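Local structure of CRISPR-associated protein CasA/Cse1 (Thermus thermophilus, 4AN8) at residues R72-V77 / L207-P212; D76-W81 / G330-E335; G84-D89 / N198-L203; F192-Q197 / A319-H324. The protein is a monomer and a subunit of the Cascade ribonucleoprotein complex of a CRISPR system, an adaptive immunity that protects the bacterium against viruses and plasmids. All coordinates share one frame; numbering follows the deposited sequence.

Contact 1 of 4, residues R72-V77 / L207-P212; sequences RCPEDV and LVPYTP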
loop_
_atom_site.group_PDB
_atom_site.type_symbol
_atom_site.label_atom_id
_atom_site.label_comp_id
_atom_site.label_asym_id
_atom_site.label_seq_id
_atom_site.Cartn_x
_atom_site.Cartn_y
_atom_site.Cartn_z
ATOM N N ARG A 72 -14.737 16.543 -10.169
ATOM C CA ARG A 72 -15.576 15.877 -11.155
ATOM C C ARG A 72 -14.792 15.563 -12.412
ATOM O O ARG A 72 -15.147 14.672 -13.163
ATOM C CB ARG A 72 -16.777 16.749 -11.535
ATOM C CG ARG A 72 -17.654 17.155 -10.374
ATOM C CD ARG A 72 -18.318 15.961 -9.701
ATOM N NE ARG A 72 -19.113 16.412 -8.562
ATOM C CZ ARG A 72 -20.431 16.605 -8.593
ATOM N NH1 ARG A 72 -21.115 16.354 -9.700
ATOM N NH2 ARG A 72 -21.068 17.035 -7.506
ATOM N N CYS A 73 -13.735 16.316 -12.661
ATOM C CA CYS A 73 -13.002 16.173 -13.915
ATOM C C CYS A 73 -11.524 16.275 -13.659
ATOM O O CYS A 73 -11.132 16.990 -12.755
ATOM C CB CYS A 73 -13.392 17.288 -14.880
ATOM S SG CYS A 73 -15.077 17.157 -15.419
ATOM N N PRO A 74 -10.705 15.583 -14.470
ATOM C CA PRO A 74 -9.254 15.721 -14.326
ATOM C C PRO A 74 -8.845 17.167 -14.565
ATOM O O PRO A 74 -7.894 17.626 -13.934
ATOM C CB PRO A 74 -8.684 14.804 -15.415
ATOM C CG PRO A 74 -9.823 13.922 -15.855
ATOM C CD PRO A 74 -11.089 14.667 -15.563
ATOM N N GLU A 75 -9.556 17.882 -15.437
ATOM C CA GLU A 75 -9.278 19.302 -15.685
ATOM C C GLU A 75 -9.247 20.133 -14.391
ATOM O O GLU A 75 -8.382 21.004 -14.218
ATOM C CB GLU A 75 -10.295 19.897 -16.666
ATOM C CG GLU A 75 -10.085 19.505 -18.132
ATOM C CD GLU A 75 -10.446 18.056 -18.440
ATOM O OE1 GLU A 75 -11.210 17.434 -17.667
ATOM O OE2 GLU A 75 -9.966 17.539 -19.472
ATOM N N ASP A 76 -10.181 19.859 -13.485
ATOM C CA ASP A 76 -10.200 20.518 -12.186
ATOM C C ASP A 76 -8.907 20.296 -11.412
ATOM O O ASP A 76 -8.401 21.213 -10.771
ATOM C CB ASP A 76 -11.389 20.048 -11.351
ATOM C CG ASP A 76 -12.710 20.336 -12.021
ATOM O OD1 ASP A 76 -12.743 21.241 -12.871
ATOM O OD2 ASP A 76 -13.708 19.658 -11.722
ATOM N N VAL A 77 -8.377 19.081 -11.462
ATOM C CA VAL A 77 -7.171 18.767 -10.706
ATOM C C VAL A 77 -6.021 19.579 -11.287
ATOM O O VAL A 77 -5.183 20.104 -10.553
ATOM C CB VAL A 77 -6.849 17.246 -10.750
ATOM C CG1 VAL A 77 -5.535 16.967 -10.068
ATOM C CG2 VAL A 77 -7.966 16.449 -10.065
ATOM N N LEU A 207 -6.153 12.200 -6.409
ATOM C CA LEU A 207 -7.538 12.682 -6.423
ATOM C C LEU A 207 -8.277 12.272 -7.678
ATOM O O LEU A 207 -8.548 13.098 -8.543
ATOM C CB LEU A 207 -7.625 14.199 -6.272
ATOM C CG LEU A 207 -7.552 14.779 -4.868
ATOM C CD1 LEU A 207 -7.563 16.297 -4.967
ATOM C CD2 LEU A 207 -8.715 14.297 -4.036
ATOM N N VAL A 208 -8.618 10.990 -7.746
ATOM C CA VAL A 208 -9.343 10.404 -8.858
ATOM C C VAL A 208 -10.751 11.015 -8.969
ATOM O O VAL A 208 -11.416 11.253 -7.942
ATOM C CB VAL A 208 -9.411 8.875 -8.656
ATOM C CG1 VAL A 208 -10.200 8.172 -9.800
ATOM C CG2 VAL A 208 -7.974 8.306 -8.506
ATOM N N PRO A 209 -11.195 11.297 -10.211
ATOM C CA PRO A 209 -12.506 11.930 -10.424
ATOM C C PRO A 209 -13.559 11.254 -9.595
ATOM O O PRO A 209 -13.638 10.024 -9.562
ATOM C CB PRO A 209 -12.760 11.737 -11.922
ATOM C CG PRO A 209 -11.321 11.892 -12.509
ATOM C CD PRO A 209 -10.386 11.264 -11.449
ATOM N N TYR A 210 -14.342 12.072 -8.903
ATOM C CA TYR A 210 -15.255 11.587 -7.890
ATOM C C TYR A 210 -16.578 12.317 -7.991
ATOM O O TYR A 210 -16.593 13.510 -8.282
ATOM C CB TYR A 210 -14.650 11.883 -6.527
ATOM C CG TYR A 210 -15.543 11.605 -5.327
ATOM C CD1 TYR A 210 -15.736 10.309 -4.871
ATOM C CD2 TYR A 210 -16.145 12.650 -4.622
ATOM C CE1 TYR A 210 -16.528 10.044 -3.774
ATOM C CE2 TYR A 210 -16.937 12.401 -3.512
ATOM C CZ TYR A 210 -17.122 11.092 -3.091
ATOM O OH TYR A 210 -17.898 10.817 -1.991
ATOM N N THR A 211 -17.668 11.587 -7.767
ATOM C CA THR A 211 -18.974 12.169 -7.470
ATOM C C THR A 211 -19.461 11.671 -6.106
ATOM O O THR A 211 -19.286 10.502 -5.784
ATOM C CB THR A 211 -20.018 11.823 -8.548
ATOM O OG1 THR A 211 -19.869 10.449 -8.923
ATOM C CG2 THR A 211 -19.813 12.676 -9.771
ATOM N N PRO A 212 -20.051 12.563 -5.296
ATOM C CA PRO A 212 -20.416 12.248 -3.905
ATOM C C PRO A 212 -21.594 11.299 -3.714
ATOM O O PRO A 212 -21.781 10.793 -2.597
ATOM C CB PRO A 212 -20.761 13.619 -3.299
ATOM C CG PRO A 212 -21.033 14.492 -4.433
ATOM C CD PRO A 212 -20.210 13.993 -5.596
#
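Arg72 and Pro209 bring the two backbones together, their CA atoms 5.1 Å apart. From there residues 72-77 and 207-212 run in roughly opposite senses and separate, so that the CA atoms of Val77 and Leu207 are already 7.5 Å apart. The motif is a loop rich in proline, running on from helix 199-206, laid against the chain that leads into helix 74-83. No hydrogen bond joins the two segments, although Tyr210 has a backbone bond to Pro71, just before the first of them.

Arg72 gives the largest share of buried surface, touching Tyr210 O, Thr211 and Pro212. Its chain bends at chi2 (-64°), bringing CD to 3.3 Å from Tyr210 O and 3.6 Å from Thr211 CG2, while the side chain crosses those of Thr211 and Pro212 at about a right angle. Farther out, Pro212 CD lies over one face of the guanidinium, 3.7 Å from NH2. Arginine suits this exposed place because its aliphatic part can lie on the loop while NE bonds to Ser69 O. The prolines make a second, weaker patch: the rings of Pro74 and Pro209 meet crosswise, CD of the first 4.1 Å from CG of the second. Proline fits such a patch well, being compact and stiff. The inner end is buried, and there Leu207 also packs on Leu61, Leu64 and His65 of helix 50-67. Val77 carries its branch at CB, next to the helix backbone, and one arm is enough to reach across: its CG2 methyl stands 3.7 Å from Leu207 O.

Contact 2 of 4, residues D76-W81 / G330-E335; sequences DVLDWW and GELEDE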
loop_
_atom_site.group_PDB
_atom_site.type_symbol
_atom_site.label_atom_id
_atom_site.label_comp_id
_atom_site.label_asym_id
_atom_site.label_seq_id
_atom_site.Cartn_x
_atom_site.Cartn_y
_atom_site.Cartn_z
ATOM N N ASP A 76 -10.181 19.859 -13.485
ATOM C CA ASP A 76 -10.200 20.518 -12.186
ATOM C C ASP A 76 -8.907 20.296 -11.412
ATOM O O ASP A 76 -8.401 21.213 -10.771
ATOM C CB ASP A 76 -11.389 20.048 -11.351
ATOM C CG ASP A 76 -12.710 20.336 -12.021
ATOM O OD1 ASP A 76 -12.743 21.241 -12.871
ATOM O OD2 ASP A 76 -13.708 19.658 -11.722
ATOM N N VAL A 77 -8.377 19.081 -11.462
ATOM C CA VAL A 77 -7.171 18.767 -10.706
ATOM C C VAL A 77 -6.021 19.579 -11.287
ATOM O O VAL A 77 -5.183 20.104 -10.553
ATOM C CB VAL A 77 -6.849 17.246 -10.750
ATOM C CG1 VAL A 77 -5.535 16.967 -10.068
ATOM C CG2 VAL A 77 -7.966 16.449 -10.065
ATOM N N LEU A 78 -6.009 19.682 -12.614
ATOM C CA LEU A 78 -5.017 20.454 -13.355
ATOM C C LEU A 78 -5.046 21.932 -12.978
ATOM O O LEU A 78 -4.004 22.543 -12.706
ATOM C CB LEU A 78 -5.280 20.311 -14.854
ATOM C CG LEU A 78 -4.535 19.195 -15.572
ATOM C CD1 LEU A 78 -5.052 19.028 -16.990
ATOM C CD2 LEU A 78 -3.043 19.511 -15.564
ATOM N N ASP A 79 -6.242 22.504 -12.968
ATOM C CA ASP A 79 -6.423 23.849 -12.448
ATOM C C ASP A 79 -5.722 23.996 -11.099
ATOM O O ASP A 79 -4.878 24.873 -10.933
ATOM C CB ASP A 79 -7.913 24.173 -12.279
ATOM C CG ASP A 79 -8.557 24.667 -13.559
ATOM O OD1 ASP A 79 -7.947 25.513 -14.242
ATOM O OD2 ASP A 79 -9.679 24.214 -13.881
ATOM N N TRP A 80 -6.080 23.153 -10.129
ATOM C CA TRP A 80 -5.529 23.306 -8.787
ATOM C C TRP A 80 -4.027 23.152 -8.817
ATOM O O TRP A 80 -3.322 23.771 -8.034
ATOM C CB TRP A 80 -6.152 22.308 -7.812
ATOM C CG TRP A 80 -7.628 22.426 -7.797
ATOM C CD1 TRP A 80 -8.359 23.539 -8.100
ATOM C CD2 TRP A 80 -8.571 21.393 -7.485
ATOM N NE1 TRP A 80 -9.701 23.268 -7.982
ATOM C CE2 TRP A 80 -9.859 21.956 -7.612
ATOM C CE3 TRP A 80 -8.451 20.054 -7.103
ATOM C CZ2 TRP A 80 -11.020 21.222 -7.386
ATOM C CZ3 TRP A 80 -9.602 19.324 -6.873
ATOM C CH2 TRP A 80 -10.871 19.910 -7.013
ATOM N N TRP A 81 -3.542 22.320 -9.722
ATOM C CA TRP A 81 -2.109 22.153 -9.888
ATOM C C TRP A 81 -1.503 23.473 -10.356
ATOM O O TRP A 81 -0.516 23.937 -9.805
ATOM C CB TRP A 81 -1.799 21.049 -10.909
ATOM C CG TRP A 81 -0.362 20.715 -10.967
ATOM C CD1 TRP A 81 0.657 21.538 -11.370
ATOM C CD2 TRP A 81 0.252 19.466 -10.600
ATOM N NE1 TRP A 81 1.859 20.881 -11.276
ATOM C CE2 TRP A 81 1.641 19.608 -10.809
ATOM C CE3 TRP A 81 -0.237 18.243 -10.123
ATOM C CZ2 TRP A 81 2.556 18.560 -10.558
ATOM C CZ3 TRP A 81 0.679 17.209 -9.862
ATOM C CH2 TRP A 81 2.051 17.379 -10.083
ATOM N N GLY A 330 0.604 13.086 -18.326
ATOM C CA GLY A 330 0.547 13.419 -19.739
ATOM C C GLY A 330 0.087 14.850 -19.987
ATOM O O GLY A 330 0.715 15.587 -20.741
ATOM N N GLU A 331 -1.003 15.243 -19.335
ATOM C CA GLU A 331 -1.549 16.593 -19.477
ATOM C C GLU A 331 -0.593 17.683 -18.958
ATOM O O GLU A 331 -0.570 18.804 -19.473
ATOM C CB GLU A 331 -2.922 16.692 -18.806
ATOM C CG GLU A 331 -3.958 15.718 -19.369
ATOM C CD GLU A 331 -4.392 16.062 -20.791
ATOM O OE1 GLU A 331 -4.902 17.186 -21.000
ATOM O OE2 GLU A 331 -4.232 15.215 -21.702
ATOM N N LEU A 332 0.205 17.359 -17.948
ATOM C CA LEU A 332 1.176 18.317 -17.460
ATOM C C LEU A 332 2.294 18.440 -18.485
ATOM O O LEU A 332 2.929 19.489 -18.601
ATOM C CB LEU A 332 1.746 17.890 -16.110
ATOM C CG LEU A 332 0.821 17.856 -14.895
ATOM C CD1 LEU A 332 1.439 16.954 -13.825
ATOM C CD2 LEU A 332 0.553 19.254 -14.358
ATOM N N GLU A 333 2.531 17.364 -19.227
ATOM C CA GLU A 333 3.574 17.354 -20.248
ATOM C C GLU A 333 3.200 18.193 -21.462
ATOM O O GLU A 333 4.058 18.825 -22.071
ATOM C CB GLU A 333 3.897 15.919 -20.678
ATOM C CG GLU A 333 5.210 15.393 -20.132
ATOM C CD GLU A 333 5.370 13.901 -20.331
ATOM O OE1 GLU A 333 4.948 13.383 -21.386
ATOM O OE2 GLU A 333 5.917 13.246 -19.422
ATOM N N ASP A 334 1.921 18.198 -21.816
ATOM C CA ASP A 334 1.455 18.972 -22.967
ATOM C C ASP A 334 1.410 20.459 -22.630
ATOM O O ASP A 334 1.007 21.284 -23.446
ATOM C CB ASP A 334 0.066 18.508 -23.416
ATOM C CG ASP A 334 0.046 17.049 -23.860
ATOM O OD1 ASP A 334 1.139 16.446 -24.009
ATOM O OD2 ASP A 334 -1.065 16.511 -24.067
ATOM N N GLU A 335 1.824 20.799 -21.416
ATOM C CA GLU A 335 1.757 22.170 -20.937
ATOM C C GLU A 335 3.146 22.631 -20.534
ATOM O O GLU A 335 3.329 23.767 -20.107
ATOM C CB GLU A 335 0.818 22.255 -19.736
ATOM C CG GLU A 335 -0.289 23.268 -19.873
ATOM C CD GLU A 335 -1.068 23.437 -18.581
ATOM O OE1 GLU A 335 -2.017 22.657 -18.344
ATOM O OE2 GLU A 335 -0.725 24.351 -17.795
#
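Leu332 and Trp81 form the tight part of this helix-helix contact, in which helix 74-83 meets the last turn of helix 320-333. Trp81 CG is anti to the backbone N (chi1 -172°), and its indole presents a face to the leucine. Over that face sits Leu332 CD2, 3.6 Å from the centroid of the five-membered ring and only 2° off the ring normal, a nearly ideal CH-pi contact. The other methyl serves the six-membered ring, Leu332 CD1 lying 3.8 Å from Trp81 CZ2 and just as far from CH2. A forked leucine thus covers both rings of the indole at once. Leu78 completes the apolar group, its CD2 3.8 Å from Leu332 CD2 as the two side chains slide past each other in opposite directions. Leu328, one turn earlier, touches both Leu78 and Trp81 and continues the packing along helix 320-333.

At the border Leu78 CD1 makes a close but small touch on Glu331 CB, at 3.6 Å; this glutamate contributes its first methylene, and its carboxylate takes no part. Such a residue suits a border, apolar near the backbone and charged at the end. The contact thins toward solvent beyond the end of the helix, where exposed Glu335 reaches back toward Leu78 without packing closely. Its carboxylate is engaged by Arg82, which also pairs with Asp79 and so probably offsets part of the negative charge there. The nearest approach of the Glu335 carboxylate to the leucines is OE1 to Leu78 CD2, a loose 4.3 Å.

Contact 3 of 4, residues G84-D89 / N198-L203; sequences GGFPQD and NLLETL
Leu200 reaches across to the turn at Gly84 and Gly85 and can be followed outward from its CB, which points toward that turn from the first turn of helix 199-206. CG is anti to the backbone N (chi1 173°), and from it the two methyls part. CD2 lands on bare backbone, 3.4 Å from Gly84 C and 3.6 Å from Gly85 N. CD1 goes to the aromatic ring, 3.6 Å from Phe86 CE2, and lies over the face in a CH-pi contact, 21° off the ring normal and displaced toward the rim. Leucine suits this place because its fork lets one residue serve both surfaces. Leu203, almost one turn later, takes the ring from another direction: its CB is at the edge, near the ring plane, 3.9 Å from Phe86 CZ. Phenylalanine thereby meets the helix with both face and edge, while Leu64 of helix 50-67 adds further apolar cover.

Asn198 caps the start of the helix, its OD1 accepting from Glu201 N at 2.9 Å. Across the contact, helix 74-83 ends at Gly84. Glycine suits that position because phi is positive, and a CB there would press on the carbonyl O of the residue before. Leu200, from an N-capped helix start, thus packs on the end of another helix, one that finishes in a Schellman motif.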
loop_
_atom_site.group_PDB
_atom_site.type_symbol
_atom_site.label_atom_id
_atom_site.label_comp_id
_atom_site.label_asym_id
_atom_site.label_seq_id
_atom_site.Cartn_x
_atom_site.Cartn_y
_atom_site.Cartn_z
ATOM N N GLY A 84 -1.466 26.179 -7.738
ATOM C CA GLY A 84 -0.611 25.909 -6.601
ATOM C C GLY A 84 -1.371 25.696 -5.303
ATOM O O GLY A 84 -0.811 25.844 -4.220
ATOM N N GLY A 85 -2.640 25.316 -5.386
ATOM C CA GLY A 85 -3.392 25.074 -4.163
ATOM C C GLY A 85 -4.826 24.669 -4.423
ATOM O O GLY A 85 -5.315 24.866 -5.536
ATOM N N PHE A 86 -5.476 24.082 -3.411
ATOM C CA PHE A 86 -6.899 23.753 -3.455
ATOM C C PHE A 86 -7.737 24.992 -3.177
ATOM O O PHE A 86 -7.268 25.919 -2.513
ATOM C CB PHE A 86 -7.273 22.737 -2.362
ATOM C CG PHE A 86 -6.567 21.428 -2.467
ATOM C CD1 PHE A 86 -6.818 20.572 -3.530
ATOM C CD2 PHE A 86 -5.663 21.042 -1.489
ATOM C CE1 PHE A 86 -6.168 19.369 -3.622
ATOM C CE2 PHE A 86 -5.005 19.836 -1.585
ATOM C CZ PHE A 86 -5.254 19.002 -2.646
ATOM N N PRO A 87 -8.995 24.994 -3.651
ATOM C CA PRO A 87 -9.975 25.981 -3.191
ATOM C C PRO A 87 -10.048 25.957 -1.669
ATOM O O PRO A 87 -10.286 24.890 -1.083
ATOM C CB PRO A 87 -11.287 25.467 -3.789
ATOM C CG PRO A 87 -10.871 24.791 -5.023
ATOM C CD PRO A 87 -9.548 24.132 -4.703
ATOM N N GLN A 88 -9.845 27.115 -1.045
ATOM C CA GLN A 88 -9.697 27.197 0.405
ATOM C C GLN A 88 -11.018 27.272 1.153
ATOM O O GLN A 88 -11.172 26.677 2.218
ATOM C CB GLN A 88 -8.858 28.410 0.763
ATOM C CG GLN A 88 -7.599 28.496 -0.030
ATOM C CD GLN A 88 -6.409 27.961 0.721
ATOM O OE1 GLN A 88 -6.031 28.491 1.768
ATOM N NE2 GLN A 88 -5.796 26.898 0.187
ATOM N N ASP A 89 -11.961 28.023 0.603
ATOM C CA ASP A 89 -13.230 28.263 1.275
ATOM C C ASP A 89 -14.069 27.001 1.423
ATOM O O ASP A 89 -14.556 26.718 2.513
ATOM C CB ASP A 89 -14.022 29.377 0.575
ATOM C CG ASP A 89 -13.735 30.761 1.161
ATOM O OD1 ASP A 89 -12.892 30.878 2.087
ATOM O OD2 ASP A 89 -14.356 31.740 0.682
ATOM N N ASN A 198 5.735 17.691 -3.721
ATOM C CA ASN A 198 5.247 18.162 -2.439
ATOM C C ASN A 198 3.925 17.486 -2.163
ATOM O O ASN A 198 3.399 16.770 -3.012
ATOM C CB ASN A 198 5.122 19.691 -2.401
ATOM C CG ASN A 198 4.304 20.241 -3.548
ATOM O OD1 ASN A 198 3.171 19.831 -3.776
ATOM N ND2 ASN A 198 4.876 21.179 -4.277
ATOM N N LEU A 199 3.401 17.719 -0.972
ATOM C CA LEU A 199 2.177 17.089 -0.534
ATOM C C LEU A 199 1.002 17.511 -1.408
ATOM O O LEU A 199 0.100 16.706 -1.667
ATOM C CB LEU A 199 1.910 17.429 0.947
ATOM C CG LEU A 199 0.656 16.751 1.541
ATOM C CD1 LEU A 199 0.695 15.198 1.351
ATOM C CD2 LEU A 199 0.441 17.140 3.023
ATOM N N LEU A 200 0.981 18.765 -1.853
ATOM C CA LEU A 200 -0.085 19.175 -2.765
ATOM C C LEU A 200 -0.099 18.303 -4.006
ATOM O O LEU A 200 -1.151 17.791 -4.395
ATOM C CB LEU A 200 0.042 20.643 -3.190
ATOM C CG LEU A 200 -0.946 21.072 -4.274
ATOM C CD1 LEU A 200 -2.324 21.097 -3.701
ATOM C CD2 LEU A 200 -0.567 22.460 -4.797
ATOM N N GLU A 201 1.058 18.117 -4.627
ATOM C CA GLU A 201 1.111 17.322 -5.853
ATOM C C GLU A 201 0.648 15.894 -5.578
ATOM O O GLU A 201 -0.134 15.313 -6.350
ATOM C CB GLU A 201 2.517 17.323 -6.460
ATOM C CG GLU A 201 2.960 18.703 -6.932
ATOM C CD GLU A 201 4.361 18.740 -7.575
ATOM O OE1 GLU A 201 5.088 17.724 -7.604
ATOM O OE2 GLU A 201 4.739 19.822 -8.054
ATOM N N THR A 202 1.125 15.343 -4.462
ATOM C CA THR A 202 0.800 13.971 -4.120
ATOM C C THR A 202 -0.715 13.804 -3.947
ATOM O O THR A 202 -1.313 12.952 -4.600
ATOM C CB THR A 202 1.582 13.488 -2.891
ATOM O OG1 THR A 202 2.974 13.477 -3.219
ATOM C CG2 THR A 202 1.140 12.064 -2.488
ATOM N N LEU A 203 -1.332 14.628 -3.111
ATOM C CA LEU A 203 -2.793 14.616 -3.020
ATOM C C LEU A 203 -3.457 14.744 -4.396
ATOM O O LEU A 203 -4.354 13.973 -4.724
ATOM C CB LEU A 203 -3.305 15.710 -2.068
ATOM C CG LEU A 203 -2.904 15.457 -0.613
ATOM C CD1 LEU A 203 -3.380 16.556 0.303
ATOM C CD2 LEU A 203 -3.392 14.071 -0.100
#

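Contact 4 of 4, residues F192-Q197 / A319-H324; sequences FLPTGQ and AATLEH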
loop_
_atom_site.group_PDB
_atom_site.type_symbol
_atom_site.label_atom_id
_atom_site.label_comp_id
_atom_site.label_asym_id
_atom_site.label_seq_id
_atom_site.Cartn_x
_atom_site.Cartn_y
_atom_site.Cartn_z
ATOM N N PHE A 192 -1.437 1.553 -4.211
ATOM C CA PHE A 192 -0.700 2.403 -5.146
ATOM C C PHE A 192 -0.867 3.880 -4.817
ATOM O O PHE A 192 -1.981 4.432 -4.875
ATOM C CB PHE A 192 -1.102 2.132 -6.595
ATOM C CG PHE A 192 -0.693 0.779 -7.077
ATOM C CD1 PHE A 192 -1.361 -0.356 -6.643
ATOM C CD2 PHE A 192 0.377 0.629 -7.948
ATOM C CE1 PHE A 192 -0.987 -1.611 -7.085
ATOM C CE2 PHE A 192 0.770 -0.639 -8.391
ATOM C CZ PHE A 192 0.085 -1.758 -7.963
ATOM N N LEU A 193 0.249 4.514 -4.480
ATOM C CA LEU A 193 0.227 5.926 -4.121
ATOM C C LEU A 193 1.207 6.745 -4.940
ATOM O O LEU A 193 2.348 6.939 -4.535
ATOM C CB LEU A 193 0.530 6.101 -2.627
ATOM C CG LEU A 193 0.504 7.551 -2.162
ATOM C CD1 LEU A 193 -0.911 7.926 -1.697
ATOM C CD2 LEU A 193 1.543 7.796 -1.067
ATOM N N PRO A 194 0.773 7.230 -6.108
ATOM C CA PRO A 194 1.624 8.133 -6.882
ATOM C C PRO A 194 2.021 9.330 -6.026
ATOM O O PRO A 194 1.253 9.774 -5.163
ATOM C CB PRO A 194 0.714 8.585 -8.014
ATOM C CG PRO A 194 -0.233 7.468 -8.176
ATOM C CD PRO A 194 -0.503 6.960 -6.785
ATOM N N THR A 195 3.224 9.840 -6.263
ATOM C CA THR A 195 3.821 10.809 -5.369
ATOM C C THR A 195 4.503 11.894 -6.183
ATOM O O THR A 195 5.173 11.602 -7.185
ATOM C CB THR A 195 4.811 10.110 -4.417
ATOM O OG1 THR A 195 4.069 9.414 -3.403
ATOM C CG2 THR A 195 5.724 11.085 -3.756
ATOM N N GLY A 196 4.292 13.146 -5.779
ATOM C CA GLY A 196 4.879 14.271 -6.481
ATOM C C GLY A 196 5.993 14.872 -5.663
ATOM O O GLY A 196 6.574 14.185 -4.819
ATOM N N GLN A 197 6.267 16.155 -5.861
ATOM C CA GLN A 197 7.421 16.780 -5.205
ATOM C C GLN A 197 7.035 17.510 -3.925
ATOM O O GLN A 197 7.889 17.920 -3.150
ATOM C CB GLN A 197 8.161 17.717 -6.157
ATOM C CG GLN A 197 8.926 16.986 -7.241
ATOM C CD GLN A 197 10.259 17.635 -7.556
ATOM O OE1 GLN A 197 10.332 18.565 -8.363
ATOM N NE2 GLN A 197 11.323 17.151 -6.913
ATOM N N ALA A 319 -4.639 0.191 -10.702
ATOM C CA ALA A 319 -5.224 1.010 -9.647
ATOM C C ALA A 319 -5.663 2.334 -10.279
ATOM O O ALA A 319 -4.928 2.896 -11.117
ATOM C CB ALA A 319 -4.195 1.262 -8.535
ATOM N N ALA A 320 -6.842 2.825 -9.873
ATOM C CA ALA A 320 -7.377 4.101 -10.369
ATOM C C ALA A 320 -6.440 5.291 -10.091
ATOM O O ALA A 320 -6.255 6.159 -10.959
ATOM C CB ALA A 320 -8.816 4.372 -9.806
ATOM N N THR A 321 -5.837 5.328 -8.899
ATOM C CA THR A 321 -4.854 6.371 -8.603
ATOM C C THR A 321 -3.732 6.381 -9.623
ATOM O O THR A 321 -3.268 7.441 -10.030
ATOM C CB THR A 321 -4.245 6.261 -7.169
ATOM O OG1 THR A 321 -3.601 4.975 -6.991
ATOM C CG2 THR A 321 -5.340 6.483 -6.082
ATOM N N LEU A 322 -3.268 5.208 -10.025
ATOM C CA LEU A 322 -2.169 5.118 -11.005
ATOM C C LEU A 322 -2.670 5.507 -12.405
ATOM O O LEU A 322 -1.997 6.212 -13.143
ATOM C CB LEU A 322 -1.548 3.713 -11.013
ATOM C CG LEU A 322 -0.470 3.422 -12.082
ATOM C CD1 LEU A 322 0.669 4.421 -11.958
ATOM C CD2 LEU A 322 0.075 2.002 -11.988
ATOM N N GLU A 323 -3.872 5.081 -12.754
ATOM C CA GLU A 323 -4.455 5.507 -14.026
ATOM C C GLU A 323 -4.589 7.024 -14.056
ATOM O O GLU A 323 -4.241 7.661 -15.041
ATOM C CB GLU A 323 -5.800 4.834 -14.284
ATOM C CG GLU A 323 -6.345 5.065 -15.684
ATOM C CD GLU A 323 -7.597 4.231 -15.988
ATOM O OE1 GLU A 323 -8.182 3.651 -15.047
ATOM O OE2 GLU A 323 -7.998 4.149 -17.172
ATOM N N HIS A 324 -5.085 7.597 -12.963
ATOM C CA HIS A 324 -5.298 9.050 -12.863
ATOM C C HIS A 324 -3.967 9.822 -12.883
ATOM O O HIS A 324 -3.825 10.793 -13.621
ATOM C CB HIS A 324 -6.105 9.366 -11.601
ATOM C CG HIS A 324 -6.047 10.795 -11.168
ATOM N ND1 HIS A 324 -6.782 11.790 -11.773
ATOM C CD2 HIS A 324 -5.361 11.396 -10.167
ATOM C CE1 HIS A 324 -6.559 12.937 -11.162
ATOM N NE2 HIS A 324 -5.699 12.727 -10.181
#
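Phe192, Pro194 and Thr321 have the most surface buried where strand 191-195 meets the beginning of helix 320-333. The axes of the two short pieces approach to 7.5 Å and run nearly the same way, 27° apart.

Phe192 gives up the most. Its CB meets Ala319 CB at 3.8 Å, and that same methyl also touches CG and CD1 at the root of the ring. The ring then extends to Leu322, CD2 to CD2 at a looser 4.3 Å. Alanine suits the N-cap position here because its small CB lets the aromatic residue come close to the start of the helix.

Thr321 supplies the polar link, its OG1 donating to Phe192 O over 2.7 Å. The hydroxyl stands between the backbone N and the carbonyl carbon (chi1 59°), and it approaches from above the carbonyl plane, 44° out of it. In this buried setting the bond satisfies a strand carbonyl with a side chain, which a residue of valine's shape but with a hydroxyl can do compactly.

Pro194 lies beside that bond, its ring crossing the threonine at about a right angle. Its CD is 3.7 Å from Thr321 OG1, and its CG reaches Thr321 O at 3.6 Å. Proline has no N-H to satisfy and offers a compact, rigid ring to the helix.

Strand 191-195 is an outer strand of a three-stranded antiparallel sheet, paired with strand 342-351, to which Leu193 and Thr195 bond, while the Phe192 backbone bonds to Met281. Helix 199-206 packs alongside, Leu205 against Pro194 and Asn206 against Thr321.

How the contacts relate
The four contacts lie close together, their centres 12 to 15 Å apart; contacts 1 and 3 use helix 199-206 or the loop after it, and contacts 2 and 4 adjoin that helix. Contacts 1 and 2 share Asp76 and Val77 at the start of helix 74-83, and contact 3 follows at that helix's end. Contacts 2 and 4 use opposite ends of helix 320-333. Along the chain the first partners of contacts 1 to 3 come early, residues 192-212 supply contacts 4, 3 and 1 in turn, and 319-335 come last. Three regions distant in sequence are thus drawn into one packed unit, joined to the three-stranded sheet through strand 191-195.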